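Local coordinates for HP0958 (PDB 3NA7), which probably acts as a chaperone-like, gene-regulatory factor in flagellar biogenesis, joining a long coiled-coil hairpin to a zinc-ribbon domain, at residues V148-E151 / V152-I155. Residues are numbered along the deposited sequence; the frame is centred on the assembly and turned at random.
Sequences VENE and VKNI
Val-148 through Ile-155 form two consecutive turns of the long helix 91-171, one arm of the antiparallel coiled-coil hairpin, and the contact is the local i to i+4 packing within that helix. Four backbone hydrogen bonds carry it. Val-152 N reaches Val-148 O at 2.9 Å, and Lys-153 N binds Glu-149 O at much the same length. Asn-154 N meets Asn-150 O nearly straight, at 169° about the hydrogen. The last, from Ile-155 N to Glu-151 O, is longer at 3.2 Å and more bent at 147°.

Val-148 and Val-152 mark the apolar stripe. CG1 of Val-148 lies 4.3 Å from CG2 of Val-152, a loose touch between methyl groups one turn apart. That CG2 sits anti to its own carbonyl carbon, which lays it 3.3 Å from Val-148 O. Ile-155 uses its CG1 branch in the same fashion, 3.3 Å from Glu-151 O. Across the hairpin, helix 24-85 covers this stripe: Arg-31 packs on Val-148, Ile-27 on Val-152 and Ile-155, and Leu-26 on Ile-155.

Asn-150 and Asn-154 belong to the polar side. Their amide planes stand 72° apart, and OD1 of Asn-150 remains 3.9 Å from ND2 of Asn-154, so the two meet by van der Waals contact. CE of Lys-153 also skirts Asn-150 OD1, before the bent chain carries NZ toward Glu-157 in a weak, long ion pair. Glu-149 and Glu-151 make similarly weak pairs with Arg-31 and Lys-30 of helix 24-85.

The chemistry is therefore divided: main-chain bonds hold the turns, aliphatic branches face the partner helix, and the weak, long ion pairs of Glu-149 and Glu-151 with helix 24-85 probably add only modest attraction between the arms.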
ATOM      1  N   VAL A 148     -11.006  -2.866 -18.360  1.00 57.22           N
ATOM      2  CA  VAL A 148      -9.749  -2.357 -17.845  1.00 54.21           C
ATOM      3  C   VAL A 148      -8.578  -2.978 -18.610  1.00 55.81           C
ATOM      4  O   VAL A 148      -7.690  -2.254 -19.076  1.00 54.82           O
ATOM      5  CB  VAL A 148      -9.609  -2.603 -16.336  1.00 52.53           C
ATOM      6  CG1 VAL A 148      -8.117  -2.501 -15.894  1.00 50.53           C
ATOM      7  CG2 VAL A 148     -10.481  -1.644 -15.579  1.00 47.84           C
ATOM      8  N   GLU A 149      -8.599  -4.303 -18.761  1.00 57.01           N
ATOM      9  CA  GLU A 149      -7.487  -5.028 -19.388  1.00 60.75           C
ATOM     10  C   GLU A 149      -7.357  -4.794 -20.908  1.00 60.78           C
ATOM     11  O   GLU A 149      -6.247  -4.832 -21.453  1.00 60.70           O
ATOM     12  CB  GLU A 149      -7.502  -6.516 -18.990  1.00 63.32           C
ATOM     13  CG  GLU A 149      -7.447  -6.684 -17.451  1.00 70.75           C
ATOM     14  CD  GLU A 149      -7.042  -8.077 -16.955  1.00 80.75           C
ATOM     15  OE1 GLU A 149      -7.658  -9.093 -17.378  1.00 82.76           O
ATOM     16  OE2 GLU A 149      -6.120  -8.142 -16.102  1.00 82.29           O
ATOM     17  N   ASN A 150      -8.483  -4.517 -21.560  1.00 60.89           N
ATOM     18  CA  ASN A 150      -8.514  -4.123 -22.966  1.00 63.48           C
ATOM     19  C   ASN A 150      -7.932  -2.731 -23.144  1.00 61.73           C
ATOM     20  O   ASN A 150      -7.128  -2.497 -24.050  1.00 61.23           O
ATOM     21  CB  ASN A 150      -9.957  -4.155 -23.495  1.00 65.79           C
ATOM     22  CG  ASN A 150     -10.063  -3.706 -24.947  1.00 72.47           C
ATOM     23  OD1 ASN A 150      -9.343  -4.197 -25.837  1.00 72.76           O
ATOM     24  ND2 ASN A 150     -10.978  -2.770 -25.197  1.00 75.82           N
ATOM     25  N   GLU A 151      -8.348  -1.818 -22.261  1.00 60.40           N
ATOM     26  CA  GLU A 151      -7.844  -0.446 -22.209  1.00 59.80           C
ATOM     27  C   GLU A 151      -6.339  -0.397 -22.013  1.00 57.01           C
ATOM     28  O   GLU A 151      -5.654   0.370 -22.673  1.00 57.19           O
ATOM     29  CB  GLU A 151      -8.515   0.326 -21.065  1.00 60.13           C
ATOM     30  CG  GLU A 151      -9.979   0.692 -21.325  1.00 68.08           C
ATOM     31  CD  GLU A 151     -10.163   2.092 -21.882  1.00 74.64           C
ATOM     32  OE1 GLU A 151     -10.972   2.855 -21.291  1.00 76.87           O
ATOM     33  OE2 GLU A 151      -9.503   2.427 -22.896  1.00 74.55           O
ATOM     34  N   VAL A 152      -5.850  -1.198 -21.074  1.00 54.64           N
ATOM     35  CA  VAL A 152      -4.434  -1.307 -20.789  1.00 53.49           C
ATOM     36  C   VAL A 152      -3.680  -1.879 -22.006  1.00 53.99           C
ATOM     37  O   VAL A 152      -2.649  -1.345 -22.394  1.00 51.63           O
ATOM     38  CB  VAL A 152      -4.181  -2.130 -19.487  1.00 54.21           C
ATOM     39  CG1 VAL A 152      -2.719  -2.477 -19.301  1.00 53.67           C
ATOM     40  CG2 VAL A 152      -4.671  -1.358 -18.248  1.00 54.13           C
ATOM     41  N   LYS A 153      -4.210  -2.933 -22.617  1.00 55.51           N
ATOM     42  CA  LYS A 153      -3.597  -3.501 -23.822  1.00 57.82           C
ATOM     43  C   LYS A 153      -3.427  -2.463 -24.960  1.00 56.98           C
ATOM     44  O   LYS A 153      -2.349  -2.360 -25.552  1.00 58.09           O
ATOM     45  CB  LYS A 153      -4.374  -4.725 -24.293  1.00 60.67           C
ATOM     46  CG  LYS A 153      -3.687  -5.514 -25.431  1.00 69.03           C
ATOM     47  CD  LYS A 153      -4.514  -6.736 -25.828  1.00 78.02           C
ATOM     48  CE  LYS A 153      -5.860  -6.348 -26.459  1.00 83.18           C
ATOM     49  NZ  LYS A 153      -5.685  -5.958 -27.886  1.00 86.68           N
ATOM     50  N   ASN A 154      -4.474  -1.686 -25.243  1.00 57.07           N
ATOM     51  CA  ASN A 154      -4.399  -0.590 -26.224  1.00 56.19           C
ATOM     52  C   ASN A 154      -3.326   0.439 -25.897  1.00 53.29           C
ATOM     53  O   ASN A 154      -2.704   0.987 -26.802  1.00 52.67           O
ATOM     54  CB  ASN A 154      -5.732   0.137 -26.346  1.00 56.92           C
ATOM     55  CG  ASN A 154      -6.787  -0.689 -27.042  1.00 62.40           C
ATOM     56  OD1 ASN A 154      -6.496  -1.423 -27.979  1.00 66.58           O
ATOM     57  ND2 ASN A 154      -8.033  -0.568 -26.581  1.00 61.85           N
ATOM     58  N   ILE A 155      -3.139   0.716 -24.608  1.00 50.84           N
ATOM     59  CA  ILE A 155      -2.108   1.637 -24.165  1.00 51.18           C
ATOM     60  C   ILE A 155      -0.694   1.042 -24.368  1.00 53.87           C
ATOM     61  O   ILE A 155       0.223   1.750 -24.807  1.00 53.33           O
ATOM     62  CB  ILE A 155      -2.326   2.102 -22.704  1.00 49.88           C
ATOM     63  CG1 ILE A 155      -3.594   2.956 -22.586  1.00 48.71           C
ATOM     64  CG2 ILE A 155      -1.148   2.955 -22.231  1.00 47.53           C
ATOM     65  CD1 ILE A 155      -4.071   3.132 -21.148  1.00 46.80           C
TER